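Local coordinates for periplasmic binding protein/LacI transcriptional regulator (Shewanella sp. ANA-3, PDB 5OCP) that binds alpha- and beta-L-arabinofuranose as the periplasmic component of an arabinose ABC transporter, probably delivering the sugar to the membrane complex, at residues T1-S6 with R29-K34; V65-W70 with N90-D95; R112-W117 with A239-S244; V175-L180 with I206-L211. All coordinates share one frame; numbering follows the deposited sequence.

Overall arrangement
The chain folds into two alpha/beta lobes with the arabinofuranose bound between them. Interactions 1 and 2 belong to the lobe built on the sheet of strand 2-7, their centres about 23 Å apart; interactions 3 and 4 belong to the other lobe, also about 23 Å apart between centres. Interaction 3 leads most directly to the sugar: its strand runs on into Leu243, which touches the ligand, and the side chain of Thr240 is about 9 Å from the bound arabinofuranose. The side chains of Phe5 in interaction 1 and Asn90 in interaction 2 each lie about 10 Å from the bound alpha-L-arabinofuranose. Interaction 4 is peripheral, its centre about 24 Å from the centre of the chain.

Interaction 1. Residues T1-S6 with R29-K34; sequences TTVGFS and RGIDLK
Thr2 and Asp32 stand side by side on neighbouring parallel strands, and the Thr2 hydroxyl OG1 donates to Asp32 OD2 at 2.8 Å, meeting that oxygen on its anti side, 20° out of the carboxylate plane. The first torsion of Thr2 (chi1 -67°) sets OG1 beside its own backbone N, while the methyl CG2 reaches Lys34 CD at 3.9 Å. An alanine here would probably leave the carboxylate of Asp32 without this donor and open a gap beside the Lys34 aliphatic chain. Behind this pair the backbones form a parallel ladder: Asp32 N bonds to Thr1 O at 2.8 Å, Val3 N to Asp32 O, Lys34 N to Val3 O and Phe5 N to Lys34 O. The face that carries Val3 and Leu33 is apolar and is covered by helices. There the methyls Val3 CG2 and Ile31 CG2 of two beta-branched residues, favoured in strands, meet at 3.9 Å against Phe252 of helix 248-259, and Leu33 CD1 touches Phe5 CB at 4.0 Å, both residues resting on Val22 of helix 13-29. That helix ends in a Schellman motif at Gly30, whose positive phi suits glycine, and strand 32-37 then completes the beta-alpha-beta unit that opens a type I periplasmic binding protein fold.

Interaction 2. Residues V65-W70 with N90-D95; sequences VVETGW and NIKVDD
Ahead of Glu67, whose backbone meets Asn90 and Lys92, Val66 serves its own loop: Trp70 NE1 donates to Val66 O at 2.8 Å, nearly straight at 171°, with the oxygen close to the ring plane, which fixes the rotation of the indole. Glu67 comes next and carries most of the contact. Its CA lies 3.4 Å from Asn90 O, a CA-H...O contact, and its carbonyl O accepts from Lys92 N at 2.8 Å in an almost linear bond (178°). A water also donates to Glu67 O at 2.9 Å; it donates to Lys92 O as well and accepts from Trp70 N, tying both loops together. The Glu67 side chain, extended beyond CG (chi2 -178°), runs alongside that of Lys92 and offers OE1 to Lys92 NZ at 3.3 Å, a salt bridge whose hydrogen bond is weak, while OE2 bonds to Thr138 OG1, itself bonded to Asn90 N. An alanine in place of Glu67 would probably leave the Lys92 ammonium without this partner and the Thr138 hydroxyl without its carboxylate. Over one face of the Trp70 five-membered ring sits the methyl Ile91 CG2, 3.9 Å from the centroid, a CH-pi contact for which a broad aromatic surface is well suited. Because Thr138 begins a helix of the other lobe, the buried carboxylate of Glu67 implies a polar link between lobes in this sugar-bound form, and the stronger of its two partners is the hydroxyl, not the ammonium.

Interaction 3. Residues R112-W117 with A239-S244; sequences RKIGQW and ATVELS
Ala239 presses its methyl onto a face of the Trp117 indole, CB standing 3.8 Å from the centroid of the six-membered ring and only 11° off the normal, a CH-pi contact. Trp117 has CG anti to the backbone N (chi1 -178°), which carries the ring from the helix to the strand so that its flat side receives the methyl; a residue as small as alanine lets the ring lie this close to the strand. One helical turn earlier, Ile114 points to the same strand. Its terminal CD1 comes against the flank of the Ala239 methyl, 3.8 Å from Ala239 CB, so that Ala239 CB touches both helix residues, while farther back on the chain Ile114 CB touches Val241 CG2 at 3.9 Å. Ala239 and Val241 turn to the helix because they lie two apart on an extended strand, and Thr240 between them points away, its hydroxyl bonded to Asp196. This is the packing of a helical layer on the sheet of the second alpha/beta lobe, as in periplasmic sugar-binding proteins: the 112-117 part of helix 107-121, which follows strand 101-104 of the first lobe's sheet, runs roughly antiparallel to strand 239-242, the axes of these short segments approaching to 8.5 Å at 158°. Val220 on the adjoining strand touches both Ile114 and Trp117, so these large apolar groups span more than one strand. Farther along the chain comes Leu243, whose side chain touches the bound arabinofuranose and whose carbonyl accepts from the indole NE1 of Trp14, another residue of the sugar pocket.

Interaction 4. Residues V175-L180 with I206-L211; sequences VMEGFL and IKEAGL
Leu180 meets Ile206, Ala209 and Leu211 where two helices, 169-183 and 196-208, pack next to each other in the outer layer of the second alpha/beta lobe, one helix leading into strand 190-193 and the other following it. The apolar contacts dominate. With CG anti to its carbonyl carbon (chi1 -74°), Leu180 carries its fork to the other helix, where the two methyls take different partners: CD1 sits 3.8 Å from Ala209 CB and 4.1 Å from Ile206 CA, whereas CD2 approaches Leu211 CD1 at 4.3 Å. A turn back, Met176 bends so that its methyl CE comes 4.1 Å from Ile206 CG1, the two chains crossing obliquely; Ala202 and Ala205 of helix 196-208 also touch Met176. Leu180 and Ile206 fill this seam as apolar groups, the small Ala209 admits Leu180 CD1, and the flexible, unbranched chain of Met176 can adapt its shape. The charged contact lies at its edge. Glu177 OE2 and Glu208 OE1 are like charges 4.3 Å apart, and their repulsion is probably eased by Lys173, which forms a salt bridge to Glu208 OE2. Backbone bonds, finally, close helix 196-208 in a Schellman motif: Gly210 takes up a positive phi (77°), easy for glycine, and its N donates to Lys207 O at 2.9 Å, while Leu211 N reaches back to Ile206 O at 3.1 Å.

Interaction 1. Residues T1-S6 with R29-K34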
loop_
_atom_site.group_PDB
_atom_site.type_symbol
_atom_site.label_atom_id
_atom_site.label_comp_id
_atom_site.label_asym_id
_atom_site.label_seq_id
_atom_site.Cartn_x
_atom_site.Cartn_y
_atom_site.Cartn_z
ATOM N N THR A 1 -3.236 -3.055 27.698
ATOM C CA THR A 1 -3.802 -3.836 26.590
ATOM C C THR A 1 -2.651 -4.543 25.846
ATOM O O THR A 1 -1.556 -3.975 25.630
ATOM C CB THR A 1 -4.606 -2.901 25.679
ATOM O OG1 THR A 1 -5.504 -2.141 26.496
ATOM C CG2 THR A 1 -5.402 -3.664 24.715
ATOM N N THR A 2 -2.884 -5.813 25.548
ATOM C CA THR A 2 -2.012 -6.576 24.678
ATOM C C THR A 2 -2.719 -6.772 23.347
ATOM O O THR A 2 -3.830 -7.219 23.326
ATOM C CB THR A 2 -1.669 -7.929 25.284
ATOM O OG1 THR A 2 -0.856 -7.612 26.433
ATOM C CG2 THR A 2 -0.788 -8.712 24.371
ATOM N N VAL A 3 -2.032 -6.382 22.265
ATOM C CA VAL A 3 -2.639 -6.471 20.941
ATOM C C VAL A 3 -1.702 -7.180 20.032
ATOM O O VAL A 3 -0.513 -6.790 19.959
ATOM C CB VAL A 3 -2.898 -5.038 20.392
ATOM C CG1 VAL A 3 -3.424 -5.075 18.956
ATOM C CG2 VAL A 3 -3.872 -4.298 21.289
ATOM N N GLY A 4 -2.165 -8.246 19.355
ATOM C CA GLY A 4 -1.359 -8.935 18.377
ATOM C C GLY A 4 -1.522 -8.260 17.018
ATOM O O GLY A 4 -2.645 -7.878 16.703
ATOM N N PHE A 5 -0.428 -7.996 16.309
ATOM C CA PHE A 5 -0.530 -7.472 14.952
ATOM C C PHE A 5 0.134 -8.421 13.988
ATOM O O PHE A 5 1.368 -8.632 14.050
ATOM C CB PHE A 5 0.116 -6.098 14.863
ATOM C CG PHE A 5 0.159 -5.514 13.478
ATOM C CD1 PHE A 5 -0.785 -5.804 12.535
ATOM C CD2 PHE A 5 1.206 -4.761 13.112
ATOM C CE1 PHE A 5 -0.737 -5.212 11.292
ATOM C CE2 PHE A 5 1.273 -4.161 11.884
ATOM C CZ PHE A 5 0.290 -4.371 10.980
ATOM N N SER A 6 -0.637 -8.976 13.037
ATOM C CA SER A 6 -0.114 -9.815 11.981
ATOM C C SER A 6 0.140 -9.000 10.734
ATOM O O SER A 6 -0.824 -8.563 10.042
ATOM C CB SER A 6 -1.040 -10.982 11.676
ATOM O OG SER A 6 -0.560 -11.660 10.466
ATOM N N ARG A 29 0.631 4.864 23.074
ATOM C CA ARG A 29 -0.582 4.527 23.782
ATOM C C ARG A 29 -0.386 3.521 24.953
ATOM O O ARG A 29 -1.358 3.179 25.578
ATOM C CB ARG A 29 -1.587 3.984 22.809
ATOM C CG ARG A 29 -2.102 5.031 21.849
ATOM C CD ARG A 29 -2.571 4.426 20.570
ATOM N NE ARG A 29 -2.989 5.449 19.625
ATOM C CZ ARG A 29 -4.237 5.861 19.470
ATOM N NH1 ARG A 29 -5.238 5.346 20.198
ATOM N NH2 ARG A 29 -4.482 6.836 18.567
ATOM N N GLY A 30 0.832 3.130 25.206
ATOM C CA GLY A 30 1.219 2.184 26.259
ATOM C C GLY A 30 0.707 0.813 26.019
ATOM O O GLY A 30 0.390 0.074 26.954
ATOM N N ILE A 31 0.599 0.440 24.750
ATOM C CA ILE A 31 0.044 -0.838 24.368
ATOM C C ILE A 31 1.160 -1.869 24.183
ATOM O O ILE A 31 2.238 -1.556 23.634
ATOM C CB ILE A 31 -0.726 -0.710 23.022
ATOM C CG1 ILE A 31 -2.098 -0.099 23.282
ATOM C CG2 ILE A 31 -0.918 -2.084 22.414
ATOM C CD1 ILE A 31 -2.794 0.355 22.060
ATOM N N ASP A 32 0.924 -3.083 24.657
ATOM C CA ASP A 32 1.905 -4.189 24.527
ATOM C C ASP A 32 1.642 -4.870 23.168
ATOM O O ASP A 32 0.670 -5.617 23.005
ATOM C CB ASP A 32 1.732 -5.198 25.683
ATOM C CG ASP A 32 2.453 -6.534 25.457
ATOM O OD1 ASP A 32 3.560 -6.580 24.835
ATOM O OD2 ASP A 32 1.872 -7.542 25.956
ATOM N N LEU A 33 2.506 -4.587 22.223
ATOM C CA LEU A 33 2.232 -4.967 20.816
ATOM C C LEU A 33 3.002 -6.245 20.569
ATOM O O LEU A 33 4.234 -6.264 20.635
ATOM C CB LEU A 33 2.705 -3.892 19.859
ATOM C CG LEU A 33 2.279 -4.135 18.425
ATOM C CD1 LEU A 33 0.788 -3.980 18.242
ATOM C CD2 LEU A 33 3.027 -3.236 17.440
ATOM N N LYS A 34 2.296 -7.294 20.224
ATOM C CA LYS A 34 2.929 -8.473 19.701
ATOM C C LYS A 34 2.945 -8.430 18.176
ATOM O O LYS A 34 2.000 -8.869 17.534
ATOM C CB LYS A 34 2.246 -9.712 20.253
ATOM C CG LYS A 34 2.211 -9.733 21.779
ATOM C CD LYS A 34 1.551 -11.009 22.264
ATOM C CE LYS A 34 2.191 -11.557 23.548
ATOM N NZ LYS A 34 3.609 -11.997 23.313
#

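Interaction 2. Residues V65-W70 with N90-D95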
loop_
_atom_site.group_PDB
_atom_site.type_symbol
_atom_site.label_atom_id
_atom_site.label_comp_id
_atom_site.label_asym_id
_atom_site.label_seq_id
_atom_site.Cartn_x
_atom_site.Cartn_y
_atom_site.Cartn_z
ATOM N N VAL A 65 -2.625 -10.350 3.631
ATOM C CA VAL A 65 -1.870 -10.334 2.353
ATOM C C VAL A 65 -2.741 -10.480 1.101
ATOM O O VAL A 65 -2.528 -9.809 0.087
ATOM C CB VAL A 65 -0.675 -11.364 2.379
ATOM C CG1 VAL A 65 -1.152 -12.798 2.589
ATOM C CG2 VAL A 65 0.230 -11.132 1.181
ATOM N N VAL A 66 -3.736 -11.378 1.247
ATOM C CA VAL A 66 -4.736 -11.632 0.203
ATOM C C VAL A 66 -6.071 -11.680 0.893
ATOM O O VAL A 66 -6.154 -11.630 2.143
ATOM C CB VAL A 66 -4.457 -12.950 -0.597
ATOM C CG1 VAL A 66 -3.102 -12.799 -1.321
ATOM C CG2 VAL A 66 -4.515 -14.185 0.297
ATOM N N GLU A 67 -7.127 -11.700 0.082
ATOM C CA GLU A 67 -8.479 -11.508 0.575
ATOM C C GLU A 67 -9.149 -12.836 0.978
ATOM O O GLU A 67 -10.066 -12.789 1.780
ATOM C CB GLU A 67 -9.335 -10.785 -0.457
ATOM C CG GLU A 67 -8.840 -9.445 -0.904
ATOM C CD GLU A 67 -9.729 -8.725 -1.882
ATOM O OE1 GLU A 67 -10.352 -9.411 -2.780
ATOM O OE2 GLU A 67 -9.738 -7.451 -1.825
ATOM N N THR A 68 -8.743 -13.950 0.419
ATOM C CA THR A 68 -9.401 -15.220 0.652
ATOM C C THR A 68 -8.789 -15.965 1.820
ATOM O O THR A 68 -7.631 -15.723 2.148
ATOM C CB THR A 68 -9.205 -16.084 -0.616
ATOM O OG1 THR A 68 -7.818 -16.108 -1.003
ATOM C CG2 THR A 68 -9.929 -15.408 -1.760
ATOM N N GLY A 69 -9.533 -16.913 2.405
ATOM C CA GLY A 69 -8.956 -17.954 3.267
ATOM C C GLY A 69 -8.915 -17.621 4.730
ATOM O O GLY A 69 -8.239 -18.307 5.512
ATOM N N TRP A 70 -9.589 -16.558 5.123
ATOM C CA TRP A 70 -9.557 -16.091 6.499
ATOM C C TRP A 70 -10.646 -16.624 7.421
ATOM O O TRP A 70 -10.556 -16.457 8.657
ATOM C CB TRP A 70 -9.578 -14.552 6.586
ATOM C CG TRP A 70 -8.344 -13.970 5.907
ATOM C CD1 TRP A 70 -8.281 -13.488 4.664
ATOM C CD2 TRP A 70 -7.027 -13.851 6.475
ATOM N NE1 TRP A 70 -7.002 -13.027 4.391
ATOM C CE2 TRP A 70 -6.217 -13.246 5.501
ATOM C CE3 TRP A 70 -6.474 -14.152 7.721
ATOM C CZ2 TRP A 70 -4.864 -12.986 5.715
ATOM C CZ3 TRP A 70 -5.149 -13.875 7.923
ATOM C CH2 TRP A 70 -4.361 -13.269 6.928
ATOM N N ASN A 90 -7.957 -5.834 2.489
ATOM C CA ASN A 90 -9.299 -6.302 2.889
ATOM C C ASN A 90 -9.331 -7.815 2.915
ATOM O O ASN A 90 -8.530 -8.537 2.326
ATOM C CB ASN A 90 -10.399 -5.787 1.935
ATOM C CG ASN A 90 -11.801 -5.744 2.561
ATOM O OD1 ASN A 90 -11.965 -5.915 3.764
ATOM N ND2 ASN A 90 -12.814 -5.611 1.711
ATOM N N ILE A 91 -10.380 -8.328 3.544
ATOM C CA ILE A 91 -10.694 -9.757 3.546
ATOM C C ILE A 91 -12.060 -9.926 2.861
ATOM O O ILE A 91 -12.850 -8.979 2.824
ATOM C CB ILE A 91 -10.703 -10.320 4.976
ATOM C CG1 ILE A 91 -11.827 -9.709 5.791
ATOM C CG2 ILE A 91 -9.338 -10.147 5.653
ATOM C CD1 ILE A 91 -12.014 -10.298 7.192
ATOM N N LYS A 92 -12.269 -11.045 2.215
ATOM C CA LYS A 92 -13.613 -11.390 1.720
ATOM C C LYS A 92 -14.239 -12.396 2.660
ATOM O O LYS A 92 -13.784 -13.538 2.722
ATOM C CB LYS A 92 -13.543 -11.931 0.286
ATOM C CG LYS A 92 -13.154 -10.890 -0.744
ATOM C CD LYS A 92 -14.051 -9.675 -0.869
ATOM C CE LYS A 92 -13.499 -8.672 -1.874
ATOM N NZ LYS A 92 -13.613 -9.109 -3.304
ATOM N N VAL A 93 -15.205 -11.977 3.442
ATOM C CA VAL A 93 -15.929 -12.892 4.284
ATOM C C VAL A 93 -17.413 -12.640 4.122
ATOM O O VAL A 93 -17.813 -11.597 3.743
ATOM C CB VAL A 93 -15.551 -12.825 5.761
ATOM C CG1 VAL A 93 -14.155 -13.320 5.960
ATOM C CG2 VAL A 93 -15.715 -11.458 6.320
ATOM N N ASP A 94 -18.222 -13.648 4.438
ATOM C CA ASP A 94 -19.672 -13.541 4.292
ATOM C C ASP A 94 -20.413 -13.062 5.543
ATOM O O ASP A 94 -21.631 -12.889 5.513
ATOM C CB ASP A 94 -20.257 -14.877 3.826
ATOM C CG ASP A 94 -19.982 -16.005 4.800
ATOM O OD1 ASP A 94 -19.339 -15.751 5.840
ATOM O OD2 ASP A 94 -20.410 -17.147 4.526
ATOM N N ASP A 95 -19.687 -12.849 6.636
ATOM C CA ASP A 95 -20.298 -12.404 7.844
ATOM C C ASP A 95 -19.456 -11.378 8.479
ATOM O O ASP A 95 -18.477 -11.652 9.036
ATOM C CB ASP A 95 -20.426 -13.631 8.740
ATOM C CG ASP A 95 -20.991 -13.342 10.086
ATOM O OD1 ASP A 95 -21.322 -12.226 10.394
ATOM O OD2 ASP A 95 -21.121 -14.291 10.846
HETATM O O HOH W 1 -11.320 -14.652 3.672
#

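Interaction 3. Residues R112-W117 with A239-S244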
loop_
_atom_site.group_PDB
_atom_site.type_symbol
_atom_site.label_atom_id
_atom_site.label_comp_id
_atom_site.label_asym_id
_atom_site.label_seq_id
_atom_site.Cartn_x
_atom_site.Cartn_y
_atom_site.Cartn_z
ATOM N N ARG A 112 -8.203 6.199 -9.093
ATOM C CA ARG A 112 -8.929 7.255 -9.801
ATOM C C ARG A 112 -8.168 8.597 -9.792
ATOM O O ARG A 112 -8.090 9.236 -10.838
ATOM C CB ARG A 112 -10.350 7.449 -9.263
ATOM C CG ARG A 112 -11.258 6.319 -9.493
ATOM C CD ARG A 112 -12.738 6.736 -9.357
ATOM N NE ARG A 112 -13.071 7.248 -8.008
ATOM C CZ ARG A 112 -13.355 6.482 -6.956
ATOM N NH1 ARG A 112 -13.379 5.171 -7.055
ATOM N NH2 ARG A 112 -13.652 7.048 -5.809
ATOM N N LYS A 113 -7.679 9.065 -8.626
ATOM C CA LYS A 113 -7.006 10.367 -8.543
ATOM C C LYS A 113 -5.738 10.405 -9.377
ATOM O O LYS A 113 -5.464 11.381 -10.069
ATOM C CB LYS A 113 -6.670 10.703 -7.071
ATOM C CG LYS A 113 -7.910 11.120 -6.274
ATOM C CD LYS A 113 -7.633 10.955 -4.809
ATOM C CE LYS A 113 -7.101 12.172 -4.179
ATOM N NZ LYS A 113 -7.745 12.140 -2.822
ATOM N N ILE A 114 -4.982 9.292 -9.357
ATOM C CA ILE A 114 -3.712 9.264 -10.123
ATOM C C ILE A 114 -4.036 9.162 -11.621
ATOM O O ILE A 114 -3.376 9.808 -12.446
ATOM C CB ILE A 114 -2.726 8.224 -9.514
ATOM C CG1 ILE A 114 -1.292 8.583 -9.935
ATOM C CG2 ILE A 114 -3.132 6.821 -9.815
ATOM C CD1 ILE A 114 -0.785 9.812 -9.261
ATOM N N GLY A 115 -5.039 8.372 -11.967
ATOM C CA GLY A 115 -5.501 8.307 -13.372
ATOM C C GLY A 115 -5.975 9.633 -13.895
ATOM O O GLY A 115 -5.668 10.042 -15.003
ATOM N N GLN A 116 -6.753 10.360 -13.106
ATOM C CA GLN A 116 -7.217 11.662 -13.532
ATOM C C GLN A 116 -6.102 12.628 -13.700
ATOM O O GLN A 116 -6.079 13.377 -14.674
ATOM C CB GLN A 116 -8.265 12.217 -12.550
ATOM C CG GLN A 116 -9.039 13.416 -13.068
ATOM C CD GLN A 116 -9.825 13.118 -14.334
ATOM O OE1 GLN A 116 -10.720 12.298 -14.335
ATOM N NE2 GLN A 116 -9.416 13.704 -15.445
ATOM N N TRP A 117 -5.140 12.614 -12.783
ATOM C CA TRP A 117 -4.002 13.484 -12.865
ATOM C C TRP A 117 -3.241 13.246 -14.194
ATOM O O TRP A 117 -2.870 14.187 -14.908
ATOM C CB TRP A 117 -3.037 13.319 -11.663
ATOM C CG TRP A 117 -1.883 14.281 -11.769
ATOM C CD1 TRP A 117 -1.834 15.588 -11.276
ATOM C CD2 TRP A 117 -0.609 14.067 -12.420
ATOM N NE1 TRP A 117 -0.617 16.166 -11.643
ATOM C CE2 TRP A 117 0.102 15.280 -12.388
ATOM C CE3 TRP A 117 -0.067 13.005 -13.118
ATOM C CZ2 TRP A 117 1.373 15.405 -12.910
ATOM C CZ3 TRP A 117 1.198 13.147 -13.703
ATOM C CH2 TRP A 117 1.884 14.344 -13.596
ATOM N N ALA A 239 4.369 11.861 -10.158
ATOM C CA ALA A 239 3.167 12.000 -9.235
ATOM C C ALA A 239 2.963 10.756 -8.436
ATOM O O ALA A 239 3.265 9.646 -8.894
ATOM C CB ALA A 239 1.881 12.370 -9.957
ATOM N N THR A 240 2.503 10.913 -7.182
ATOM C CA THR A 240 2.099 9.791 -6.368
ATOM C C THR A 240 0.970 10.203 -5.464
ATOM O O THR A 240 0.776 11.385 -5.211
ATOM C CB THR A 240 3.282 9.231 -5.569
ATOM O OG1 THR A 240 2.934 8.031 -4.895
ATOM C CG2 THR A 240 3.765 10.236 -4.512
ATOM N N VAL A 241 0.191 9.246 -5.007
ATOM C CA VAL A 241 -0.828 9.492 -3.991
ATOM C C VAL A 241 -0.288 9.043 -2.686
ATOM O O VAL A 241 0.254 7.926 -2.486
ATOM C CB VAL A 241 -2.132 8.715 -4.317
ATOM C CG1 VAL A 241 -3.155 8.877 -3.188
ATOM C CG2 VAL A 241 -2.631 9.086 -5.697
ATOM N N GLU A 242 -0.392 9.881 -1.672
ATOM C CA GLU A 242 0.116 9.544 -0.363
ATOM C C GLU A 242 -0.724 8.501 0.315
ATOM O O GLU A 242 -1.935 8.601 0.281
ATOM C CB GLU A 242 0.108 10.827 0.512
ATOM C CG GLU A 242 0.664 10.627 1.874
ATOM C CD GLU A 242 0.813 11.909 2.712
ATOM O OE1 GLU A 242 1.599 11.844 3.615
ATOM O OE2 GLU A 242 0.209 12.966 2.477
ATOM N N LEU A 243 -0.084 7.521 0.912
ATOM C CA LEU A 243 -0.736 6.441 1.664
ATOM C C LEU A 243 -0.191 6.542 3.089
ATOM O O LEU A 243 0.979 6.268 3.336
ATOM C CB LEU A 243 -0.421 5.094 1.119
ATOM C CG LEU A 243 -1.035 3.865 1.791
ATOM C CD1 LEU A 243 -2.531 3.970 1.698
ATOM C CD2 LEU A 243 -0.512 2.547 1.214
ATOM N N SER A 244 -1.067 6.986 3.961
ATOM C CA SER A 244 -0.669 7.147 5.385
ATOM C C SER A 244 -0.307 5.805 6.063
ATOM O O SER A 244 -1.082 4.885 5.981
ATOM C CB SER A 244 -1.816 7.752 6.159
ATOM O OG SER A 244 -1.412 7.790 7.530
#

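Interaction 4. Residues V175-L180 with I206-L211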
loop_
_atom_site.group_PDB
_atom_site.type_symbol
_atom_site.label_atom_id
_atom_site.label_comp_id
_atom_site.label_asym_id
_atom_site.label_seq_id
_atom_site.Cartn_x
_atom_site.Cartn_y
_atom_site.Cartn_z
ATOM N N VAL A 175 10.429 -6.237 -14.904
ATOM C CA VAL A 175 9.255 -6.144 -15.737
ATOM C C VAL A 175 9.327 -4.967 -16.730
ATOM O O VAL A 175 8.936 -5.086 -17.906
ATOM C CB VAL A 175 7.962 -6.110 -14.864
ATOM C CG1 VAL A 175 6.782 -5.913 -15.750
ATOM C CG2 VAL A 175 7.779 -7.437 -14.076
ATOM N N MET A 176 9.779 -3.807 -16.234
ATOM C CA MET A 176 9.876 -2.598 -17.029
ATOM C C MET A 176 10.902 -2.822 -18.194
ATOM O O MET A 176 10.626 -2.449 -19.331
ATOM C CB MET A 176 10.354 -1.389 -16.217
ATOM C CG MET A 176 10.248 -0.085 -16.991
ATOM S SD MET A 176 8.520 0.367 -17.354
ATOM C CE MET A 176 8.834 1.142 -18.904
ATOM N N GLU A 177 12.045 -3.427 -17.864
ATOM C CA GLU A 177 13.021 -3.862 -18.925
ATOM C C GLU A 177 12.321 -4.629 -19.973
ATOM O O GLU A 177 12.507 -4.360 -21.203
ATOM C CB GLU A 177 14.067 -4.809 -18.407
ATOM C CG GLU A 177 15.028 -4.203 -17.483
ATOM C CD GLU A 177 16.248 -5.117 -17.248
ATOM O OE1 GLU A 177 16.633 -5.886 -18.194
ATOM O OE2 GLU A 177 16.799 -5.026 -16.125
ATOM N N GLY A 178 11.483 -5.592 -19.542
ATOM C CA GLY A 178 10.725 -6.421 -20.479
ATOM C C GLY A 178 9.811 -5.605 -21.346
ATOM O O GLY A 178 9.760 -5.774 -22.559
ATOM N N PHE A 179 9.034 -4.695 -20.753
ATOM C CA PHE A 179 8.157 -3.826 -21.509
ATOM C C PHE A 179 8.833 -3.026 -22.635
ATOM O O PHE A 179 8.287 -2.889 -23.712
ATOM C CB PHE A 179 7.483 -2.813 -20.539
ATOM C CG PHE A 179 6.416 -3.394 -19.629
ATOM C CD1 PHE A 179 5.922 -4.705 -19.729
ATOM C CD2 PHE A 179 5.911 -2.586 -18.599
ATOM C CE1 PHE A 179 4.917 -5.130 -18.862
ATOM C CE2 PHE A 179 4.907 -3.014 -17.746
ATOM C CZ PHE A 179 4.370 -4.260 -17.900
ATOM N N LEU A 180 10.009 -2.531 -22.315
ATOM C CA LEU A 180 10.781 -1.615 -23.161
ATOM C C LEU A 180 11.265 -2.441 -24.367
ATOM O O LEU A 180 11.205 -1.973 -25.492
ATOM C CB LEU A 180 11.937 -1.001 -22.408
ATOM C CG LEU A 180 11.477 0.088 -21.408
ATOM C CD1 LEU A 180 12.657 0.468 -20.540
ATOM C CD2 LEU A 180 10.876 1.267 -22.115
ATOM N N ILE A 206 14.418 2.450 -17.219
ATOM C CA ILE A 206 14.228 3.478 -18.234
ATOM C C ILE A 206 15.559 4.146 -18.514
ATOM O O ILE A 206 15.846 4.401 -19.700
ATOM C CB ILE A 206 13.148 4.464 -17.767
ATOM C CG1 ILE A 206 11.804 3.714 -17.812
ATOM C CG2 ILE A 206 13.014 5.649 -18.673
ATOM C CD1 ILE A 206 10.626 4.473 -17.124
ATOM N N LYS A 207 16.281 4.510 -17.461
ATOM C CA LYS A 207 17.612 5.102 -17.579
ATOM C C LYS A 207 18.517 4.168 -18.348
ATOM O O LYS A 207 19.284 4.645 -19.219
ATOM C CB LYS A 207 18.214 5.441 -16.242
ATOM C CG LYS A 207 17.534 6.694 -15.681
ATOM C CD LYS A 207 18.224 7.046 -14.410
ATOM C CE LYS A 207 17.594 8.348 -14.026
ATOM N NZ LYS A 207 18.023 8.683 -12.680
ATOM N N GLU A 208 18.487 2.896 -18.027
ATOM C CA GLU A 208 19.410 1.943 -18.688
ATOM C C GLU A 208 19.078 1.849 -20.152
ATOM O O GLU A 208 19.962 1.558 -20.968
ATOM C CB GLU A 208 19.410 0.600 -18.011
ATOM C CG GLU A 208 20.018 0.681 -16.602
ATOM C CD GLU A 208 20.029 -0.648 -15.842
ATOM O OE1 GLU A 208 19.492 -1.678 -16.352
ATOM O OE2 GLU A 208 20.645 -0.666 -14.741
ATOM N N ALA A 209 17.818 2.091 -20.538
ATOM C CA ALA A 209 17.435 2.074 -21.934
ATOM C C ALA A 209 17.738 3.393 -22.630
ATOM O O ALA A 209 17.402 3.537 -23.789
ATOM C CB ALA A 209 15.946 1.719 -22.041
ATOM N N GLY A 210 18.376 4.354 -21.958
ATOM C CA GLY A 210 18.755 5.642 -22.553
ATOM C C GLY A 210 17.634 6.657 -22.710
ATOM O O GLY A 210 17.673 7.531 -23.566
ATOM N N LEU A 211 16.600 6.514 -21.888
ATOM C CA LEU A 211 15.462 7.376 -21.955
ATOM C C LEU A 211 15.353 8.128 -20.636
ATOM O O LEU A 211 16.011 7.766 -19.698
ATOM C CB LEU A 211 14.217 6.481 -22.202
ATOM C CG LEU A 211 14.119 5.820 -23.568
ATOM C CD1 LEU A 211 13.150 4.635 -23.515
ATOM C CD2 LEU A 211 13.688 6.909 -24.563
#